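Local structure of concanavalin A-like lectin protein kinase family protein (Theobroma cacao, 6CTH) at residues A[196-208]-A[266-280]. The protein probably transfers phosphate from ATP to protein substrates as a plant receptor-like kinase, its kinase domain here holding an oxindole inhibitor and magnesium. Residues are numbered along the deposited sequence; the frame is centred on the assembly and turned at random.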
ATOM      1  N   LYS A 196       8.904  10.009   7.825  1.00 30.46           N
ATOM      2  CA  LYS A 196       8.432  10.197   6.456  1.00 30.25           C
ATOM      3  C   LYS A 196       9.308   9.386   5.481  1.00 29.94           C
ATOM      4  O   LYS A 196       8.802   8.767   4.571  1.00 29.11           O
ATOM      5  CB  LYS A 196       8.474  11.683   6.056  1.00 30.69           C
ATOM      6  CG  LYS A 196       7.462  12.537   6.834  1.00 31.44           C
ATOM      7  CD  LYS A 196       7.610  14.036   6.501  1.00 32.83           C
ATOM      8  CE  LYS A 196       6.752  14.845   7.474  1.00 33.76           C
ATOM      9  NZ  LYS A 196       7.054  16.318   7.300  1.00 36.00           N
ATOM     10  N   GLU A 197      10.598   9.381   5.746  1.00 30.64           N
ATOM     11  CA  GLU A 197      11.587   8.690   4.889  1.00 31.40           C
ATOM     12  C   GLU A 197      11.410   7.144   4.915  1.00 30.09           C
ATOM     13  O   GLU A 197      11.650   6.471   3.901  1.00 28.76           O
ATOM     14  CB  GLU A 197      13.010   9.073   5.295  1.00 33.34           C
ATOM     15  CG  GLU A 197      13.433  10.511   4.985  1.00 35.97           C
ATOM     16  CD  GLU A 197      12.763  11.513   5.888  1.00 37.52           C
ATOM     17  OE1 GLU A 197      12.442  11.166   7.045  1.00 38.06           O
ATOM     18  OE2 GLU A 197      12.450  12.653   5.440  1.00 44.13           O
ATOM     19  N   SER A 198      11.024   6.575   6.046  1.00 29.82           N
ATOM     20  CA  SER A 198      10.693   5.149   6.072  1.00 29.61           C
ATOM     21  C   SER A 198       9.416   4.810   5.253  1.00 29.01           C
ATOM     22  O   SER A 198       9.385   3.800   4.582  1.00 28.49           O
ATOM     23  CB  SER A 198      10.699   4.542   7.498  1.00 29.92           C
ATOM     24  OG  SER A 198       9.601   4.979   8.277  1.00 30.71           O
ATOM     25  N   ASP A 199       8.437   5.709   5.269  1.00 28.16           N
ATOM     26  CA  ASP A 199       7.253   5.560   4.439  1.00 27.67           C
ATOM     27  C   ASP A 199       7.642   5.667   2.956  1.00 27.48           C
ATOM     28  O   ASP A 199       7.140   4.924   2.129  1.00 27.07           O
ATOM     29  CB  ASP A 199       6.220   6.638   4.770  1.00 27.75           C
ATOM     30  CG  ASP A 199       5.207   6.192   5.808  1.00 27.86           C
ATOM     31  OD1 ASP A 199       5.262   5.031   6.252  1.00 28.00           O
ATOM     32  OD2 ASP A 199       4.349   7.015   6.175  1.00 27.69           O
ATOM     33  N   VAL A 200       8.530   6.610   2.625  1.00 28.08           N
ATOM     34  CA  VAL A 200       8.979   6.796   1.237  1.00 28.25           C
ATOM     35  C   VAL A 200       9.729   5.514   0.763  1.00 28.67           C
ATOM     36  O   VAL A 200       9.568   5.119  -0.348  1.00 28.54           O
ATOM     37  CB  VAL A 200       9.786   8.118   1.069  1.00 28.78           C
ATOM     38  CG1 VAL A 200      10.613   8.122  -0.202  1.00 28.91           C
ATOM     39  CG2 VAL A 200       8.812   9.282   1.084  1.00 28.77           C
ATOM     40  N   TYR A 201      10.493   4.886   1.631  1.00 29.00           N
ATOM     41  CA  TYR A 201      11.185   3.602   1.304  1.00 29.30           C
ATOM     42  C   TYR A 201      10.144   2.578   0.854  1.00 28.52           C
ATOM     43  O   TYR A 201      10.258   2.010  -0.246  1.00 28.76           O
ATOM     44  CB  TYR A 201      12.000   3.156   2.477  1.00 29.81           C
ATOM     45  CG  TYR A 201      12.678   1.809   2.179  1.00 30.50           C
ATOM     46  CD1 TYR A 201      11.989   0.613   2.295  1.00 31.02           C
ATOM     47  CD2 TYR A 201      13.980   1.793   1.721  1.00 32.06           C
ATOM     48  CE1 TYR A 201      12.610  -0.582   1.969  1.00 31.46           C
ATOM     49  CE2 TYR A 201      14.600   0.601   1.372  1.00 32.75           C
ATOM     50  CZ  TYR A 201      13.913  -0.550   1.538  1.00 32.85           C
ATOM     51  OH  TYR A 201      14.544  -1.763   1.199  1.00 34.71           O
ATOM     52  N   SER A 202       9.073   2.404   1.642  1.00 28.11           N
ATOM     53  CA  SER A 202       8.029   1.443   1.285  1.00 27.63           C
ATOM     54  C   SER A 202       7.387   1.809  -0.038  1.00 27.76           C
ATOM     55  O   SER A 202       7.127   0.956  -0.849  1.00 27.09           O
ATOM     56  CB  SER A 202       6.931   1.398   2.346  1.00 27.89           C
ATOM     57  OG  SER A 202       7.465   1.203   3.652  1.00 28.47           O
ATOM     58  N   PHE A 203       7.116   3.106  -0.253  1.00 27.63           N
ATOM     59  CA  PHE A 203       6.584   3.561  -1.541  1.00 28.18           C
ATOM     60  C   PHE A 203       7.498   3.158  -2.727  1.00 28.73           C
ATOM     61  O   PHE A 203       7.008   2.742  -3.795  1.00 28.90           O
ATOM     62  CB  PHE A 203       6.397   5.122  -1.508  1.00 28.42           C
ATOM     63  CG  PHE A 203       6.046   5.733  -2.844  1.00 28.66           C
ATOM     64  CD1 PHE A 203       4.739   5.846  -3.246  1.00 28.43           C
ATOM     65  CD2 PHE A 203       7.044   6.164  -3.701  1.00 29.21           C
ATOM     66  CE1 PHE A 203       4.415   6.374  -4.499  1.00 28.68           C
ATOM     67  CE2 PHE A 203       6.731   6.677  -4.953  1.00 29.37           C
ATOM     68  CZ  PHE A 203       5.411   6.795  -5.347  1.00 29.03           C
ATOM     69  N   GLY A 204       8.801   3.323  -2.533  1.00 29.45           N
ATOM     70  CA  GLY A 204       9.850   2.945  -3.537  1.00 29.90           C
ATOM     71  C   GLY A 204       9.712   1.478  -3.912  1.00 30.42           C
ATOM     72  O   GLY A 204       9.652   1.153  -5.101  1.00 31.71           O
ATOM     73  N   VAL A 205       9.589   0.632  -2.904  1.00 30.22           N
ATOM     74  CA  VAL A 205       9.469  -0.811  -3.124  1.00 30.35           C
ATOM     75  C   VAL A 205       8.197  -1.086  -3.914  1.00 30.36           C
ATOM     76  O   VAL A 205       8.240  -1.761  -4.946  1.00 30.43           O
ATOM     77  CB  VAL A 205       9.450  -1.601  -1.824  1.00 30.36           C
ATOM     78  CG1 VAL A 205       9.215  -3.077  -2.111  1.00 30.71           C
ATOM     79  CG2 VAL A 205      10.733  -1.398  -1.069  1.00 31.24           C
ATOM     80  N   VAL A 206       7.093  -0.464  -3.498  1.00 29.30           N
ATOM     81  CA  VAL A 206       5.832  -0.639  -4.200  1.00 29.43           C
ATOM     82  C   VAL A 206       5.952  -0.187  -5.650  1.00 29.77           C
ATOM     83  O   VAL A 206       5.439  -0.835  -6.538  1.00 29.89           O
ATOM     84  CB  VAL A 206       4.674   0.076  -3.448  1.00 29.27           C
ATOM     85  CG1 VAL A 206       3.441   0.194  -4.341  1.00 29.42           C
ATOM     86  CG2 VAL A 206       4.360  -0.707  -2.161  1.00 29.70           C
ATOM     87  N   ALA A 207       6.572   0.970  -5.900  1.00 29.84           N
ATOM     88  CA  ALA A 207       6.739   1.483  -7.258  1.00 30.84           C
ATOM     89  C   ALA A 207       7.440   0.438  -8.143  1.00 31.74           C
ATOM     90  O   ALA A 207       7.037   0.187  -9.263  1.00 32.26           O
ATOM     91  CB  ALA A 207       7.553   2.753  -7.242  1.00 31.39           C
ATOM     92  N   LEU A 208       8.458  -0.194  -7.589  1.00 32.15           N
ATOM     93  CA  LEU A 208       9.225  -1.211  -8.341  1.00 32.98           C
ATOM     94  C   LEU A 208       8.451  -2.493  -8.563  1.00 33.40           C
ATOM     95  O   LEU A 208       8.609  -3.136  -9.608  1.00 35.35           O
ATOM     96  CB  LEU A 208      10.554  -1.460  -7.656  1.00 33.38           C
ATOM     97  CG  LEU A 208      11.477  -0.239  -7.635  1.00 33.97           C
ATOM     98  CD1 LEU A 208      12.774  -0.503  -6.933  1.00 34.79           C
ATOM     99  CD2 LEU A 208      11.755   0.338  -9.024  1.00 34.63           C
ATOM    100  N   GLY A 266      11.694   4.868  -7.996  1.00 34.18           N
ATOM    101  CA  GLY A 266      11.650   3.750  -7.056  1.00 33.74           C
ATOM    102  C   GLY A 266      12.951   3.507  -6.308  1.00 33.82           C
ATOM    103  O   GLY A 266      12.971   3.315  -5.094  1.00 32.98           O
ATOM    104  N   LEU A 267      14.069   3.504  -7.044  1.00 35.17           N
ATOM    105  CA  LEU A 267      15.377   3.287  -6.399  1.00 35.07           C
ATOM    106  C   LEU A 267      15.748   4.427  -5.462  1.00 34.83           C
ATOM    107  O   LEU A 267      16.293   4.218  -4.401  1.00 35.21           O
ATOM    108  CB  LEU A 267      16.457   3.076  -7.498  1.00 35.81           C
ATOM    109  CG  LEU A 267      16.271   1.863  -8.414  1.00 36.58           C
ATOM    110  CD1 LEU A 267      17.287   1.938  -9.533  1.00 38.45           C
ATOM    111  CD2 LEU A 267      16.401   0.595  -7.589  1.00 36.48           C
ATOM    112  N   TRP A 268      15.515   5.658  -5.893  1.00 35.29           N
ATOM    113  CA  TRP A 268      15.757   6.853  -5.073  1.00 35.62           C
ATOM    114  C   TRP A 268      15.038   6.769  -3.743  1.00 34.61           C
ATOM    115  O   TRP A 268      15.605   7.067  -2.697  1.00 34.47           O
ATOM    116  CB  TRP A 268      15.287   8.054  -5.873  1.00 35.69           C
ATOM    117  CG  TRP A 268      15.618   9.425  -5.437  1.00 36.63           C
ATOM    118  CD1 TRP A 268      16.692   9.839  -4.693  1.00 37.68           C
ATOM    119  CD2 TRP A 268      14.924  10.621  -5.836  1.00 37.60           C
ATOM    120  NE1 TRP A 268      16.677  11.227  -4.571  1.00 37.81           N
ATOM    121  CE2 TRP A 268      15.615  11.723  -5.274  1.00 37.74           C
ATOM    122  CE3 TRP A 268      13.780  10.865  -6.607  1.00 37.58           C
ATOM    123  CZ2 TRP A 268      15.197  13.058  -5.448  1.00 38.31           C
ATOM    124  CZ3 TRP A 268      13.357  12.213  -6.774  1.00 38.61           C
ATOM    125  CH2 TRP A 268      14.103  13.277  -6.228  1.00 38.42           C
ATOM    126  N   CYS A 269      13.779   6.347  -3.811  1.00 34.25           N
ATOM    127  CA  CYS A 269      12.910   6.188  -2.654  1.00 33.56           C
ATOM    128  C   CYS A 269      13.413   5.046  -1.798  1.00 33.81           C
ATOM    129  O   CYS A 269      13.408   5.144  -0.592  1.00 32.56           O
ATOM    130  CB  CYS A 269      11.461   5.939  -3.085  1.00 32.76           C
ATOM    131  SG  CYS A 269      10.687   7.448  -3.721  1.00 33.24           S
ATOM    132  N   ALA A 270      13.918   3.994  -2.448  1.00 33.96           N
ATOM    133  CA  ALA A 270      14.417   2.833  -1.742  1.00 35.13           C
ATOM    134  C   ALA A 270      15.890   2.899  -1.384  1.00 35.05           C
ATOM    135  O   ALA A 270      16.519   1.858  -1.100  1.00 34.97           O
ATOM    136  CB  ALA A 270      14.088   1.569  -2.534  1.00 35.99           C
ATOM    137  N   HIS A 271      16.455   4.095  -1.322  1.00 35.76           N
ATOM    138  CA  HIS A 271      17.864   4.223  -0.987  1.00 36.85           C
ATOM    139  C   HIS A 271      18.138   3.674   0.406  1.00 36.27           C
ATOM    140  O   HIS A 271      17.416   3.998   1.337  1.00 34.60           O
ATOM    141  CB  HIS A 271      18.229   5.705  -0.988  1.00 39.02           C
ATOM    142  CG  HIS A 271      19.498   6.019  -1.711  1.00 41.08           C
ATOM    143  ND1 HIS A 271      20.730   5.583  -1.275  1.00 42.43           N
ATOM    144  CD2 HIS A 271      19.726   6.732  -2.836  1.00 44.31           C
ATOM    145  CE1 HIS A 271      21.662   6.009  -2.107  1.00 42.72           C
ATOM    146  NE2 HIS A 271      21.079   6.708  -3.062  1.00 44.48           N
ATOM    147  N   PRO A 272      19.190   2.865   0.568  1.00 35.81           N
ATOM    148  CA  PRO A 272      19.502   2.372   1.901  1.00 35.94           C
ATOM    149  C   PRO A 272      19.707   3.461   2.942  1.00 36.23           C
ATOM    150  O   PRO A 272      19.293   3.290   4.092  1.00 36.67           O
ATOM    151  CB  PRO A 272      20.804   1.548   1.692  1.00 37.13           C
ATOM    152  CG  PRO A 272      20.686   1.114   0.275  1.00 37.22           C
ATOM    153  CD  PRO A 272      20.065   2.259  -0.459  1.00 37.04           C
ATOM    154  N   SER A 273      20.251   4.596   2.532  1.00 36.34           N
ATOM    155  CA  SER A 273      20.517   5.716   3.446  1.00 38.38           C
ATOM    156  C   SER A 273      19.313   6.643   3.475  1.00 37.16           C
ATOM    157  O   SER A 273      18.959   7.232   2.458  1.00 36.15           O
ATOM    158  CB  SER A 273      21.713   6.538   3.019  1.00 39.86           C
ATOM    159  OG  SER A 273      22.713   5.647   2.762  1.00 42.50           O
ATOM    160  N   HIS A 274      18.653   6.715   4.618  1.00 37.94           N
ATOM    161  CA  HIS A 274      17.435   7.505   4.702  1.00 38.43           C
ATOM    162  C   HIS A 274      17.630   8.973   4.338  1.00 37.88           C
ATOM    163  O   HIS A 274      16.737   9.578   3.794  1.00 36.87           O
ATOM    164  CB  HIS A 274      16.769   7.378   6.078  1.00 40.85           C
ATOM    165  CG  HIS A 274      17.561   7.974   7.186  1.00 43.46           C
ATOM    166  ND1 HIS A 274      17.436   9.298   7.549  1.00 46.24           N
ATOM    167  CD2 HIS A 274      18.485   7.431   8.011  1.00 46.41           C
ATOM    168  CE1 HIS A 274      18.318   9.569   8.499  1.00 48.61           C
ATOM    169  NE2 HIS A 274      18.946   8.447   8.818  1.00 49.49           N
ATOM    170  N   ASN A 275      18.809   9.526   4.605  1.00 37.89           N
ATOM    171  CA  ASN A 275      19.030  10.953   4.289  1.00 39.15           C
ATOM    172  C   ASN A 275      19.107  11.265   2.786  1.00 39.00           C
ATOM    173  O   ASN A 275      19.039  12.428   2.407  1.00 39.41           O
ATOM    174  CB  ASN A 275      20.265  11.489   5.032  1.00 40.99           C
ATOM    175  CG  ASN A 275      21.558  10.999   4.448  1.00 41.71           C
ATOM    176  OD1 ASN A 275      21.742   9.821   4.270  1.00 41.61           O
ATOM    177  ND2 ASN A 275      22.460  11.915   4.144  1.00 44.00           N
ATOM    178  N   LEU A 276      19.209  10.255   1.929  1.00 37.75           N
ATOM    179  CA  LEU A 276      19.263  10.474   0.491  1.00 37.62           C
ATOM    180  C   LEU A 276      17.949  10.257  -0.197  1.00 36.74           C
ATOM    181  O   LEU A 276      17.867  10.383  -1.428  1.00 37.26           O
ATOM    182  CB  LEU A 276      20.316   9.521  -0.113  1.00 37.93           C
ATOM    183  CG  LEU A 276      21.753   9.630   0.431  1.00 39.37           C
ATOM    184  CD1 LEU A 276      22.715   8.763  -0.410  1.00 39.84           C
ATOM    185  CD2 LEU A 276      22.253  11.066   0.411  1.00 40.10           C
ATOM    186  N   ARG A 277      16.895   9.886   0.557  1.00 35.48           N
ATOM    187  CA  ARG A 277      15.596   9.692  -0.039  1.00 33.87           C
ATOM    188  C   ARG A 277      14.897  11.026  -0.226  1.00 33.74           C
ATOM    189  O   ARG A 277      15.093  11.953   0.578  1.00 34.05           O
ATOM    190  CB  ARG A 277      14.718   8.777   0.841  1.00 32.47           C
ATOM    191  CG  ARG A 277      15.295   7.361   1.007  1.00 32.32           C
ATOM    192  CD  ARG A 277      14.477   6.486   1.925  1.00 31.83           C
ATOM    193  NE  ARG A 277      15.301   5.384   2.411  1.00 32.52           N
ATOM    194  CZ  ARG A 277      15.293   4.926   3.647  1.00 32.29           C
ATOM    195  NH1 ARG A 277      14.401   5.344   4.529  1.00 31.80           N
ATOM    196  NH2 ARG A 277      16.176   4.031   3.993  1.00 32.38           N
ATOM    197  N   PRO A 278      14.076  11.135  -1.282  1.00 33.21           N
ATOM    198  CA  PRO A 278      13.326  12.347  -1.537  1.00 33.26           C
ATOM    199  C   PRO A 278      12.141  12.515  -0.607  1.00 33.15           C
ATOM    200  O   PRO A 278      11.703  11.545   0.004  1.00 33.35           O
ATOM    201  CB  PRO A 278      12.795  12.126  -2.946  1.00 32.85           C
ATOM    202  CG  PRO A 278      12.604  10.625  -3.033  1.00 32.53           C
ATOM    203  CD  PRO A 278      13.753  10.084  -2.256  1.00 33.12           C
ATOM    204  N   SER A 279      11.602  13.733  -0.562  1.00 32.97           N
ATOM    205  CA  SER A 279      10.276  13.942  -0.063  1.00 32.37           C
ATOM    206  C   SER A 279       9.263  13.450  -1.086  1.00 31.87           C
ATOM    207  O   SER A 279       9.524  13.388  -2.291  1.00 31.34           O
ATOM    208  CB  SER A 279       9.995  15.410   0.234  1.00 33.94           C
ATOM    209  OG  SER A 279       9.959  16.188  -0.953  1.00 34.60           O
ATOM    210  N   ILE A 280       8.042  13.143  -0.625  1.00 31.31           N
ATOM    211  CA  ILE A 280       7.050  12.663  -1.569  1.00 31.55           C
ATOM    212  C   ILE A 280       6.666  13.797  -2.567  1.00 31.57           C
ATOM    213  O   ILE A 280       6.323  13.520  -3.702  1.00 31.53           O
ATOM    214  CB  ILE A 280       5.822  12.033  -0.874  1.00 32.21           C
ATOM    215  CG1 ILE A 280       4.968  11.257  -1.876  1.00 32.40           C
ATOM    216  CG2 ILE A 280       5.030  13.067  -0.107  1.00 32.52           C
ATOM    217  CD1 ILE A 280       5.618  10.015  -2.395  1.00 33.23           C
TER
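R277 lays its guanidinium against the side chain of Y201, whose CD2 stands 3.6 Å above the guanidinium plane, toward its rim; H274 CA covers the opposite face. Two nitrogens, NE and NH2, grip the single carbonyl oxygen H271 O side-on, at 2.7 Å from NE. Because that oxygen lies in the guanidinium plane, the pair of bonds fixes the group's rotation. The chain runs extended from CG to NE, carrying NH1 to helix 196-212, where it gives E197 O a weak, bent bond (3.0 Å, 148° at the hydrogen). NH1 also forms a salt bridge with E187, which would probably stabilise the buried positive charge.

Further along, the backbones close in: the CA atoms of G204 and G266 are 4.0 Å apart, and C269 CB presses on G204 CA at 3.4 Å, tighter than usual carbon packing. Y201 CA points its hydrogen at C269 O. With SG anti to the carbonyl carbon (chi1 -73°), C269 reaches V200 CG1 at 3.6 Å and meets the F203 ring at its edge, a sulfur-aromatic contact. I280 CD1 instead sits over the centre of that ring, 4.1 Å from the centroid and 1° off the normal, a CH-pi contact. L208 and L267 cross at about a right angle, CD1 against CD2.

Helix 196-212 matches the αF helix of the protein kinase C-lobe, and the E187–R277 salt bridge corresponds to the conserved APE glutamate–arginine pair that ties the end of the activation segment to the helical lobe.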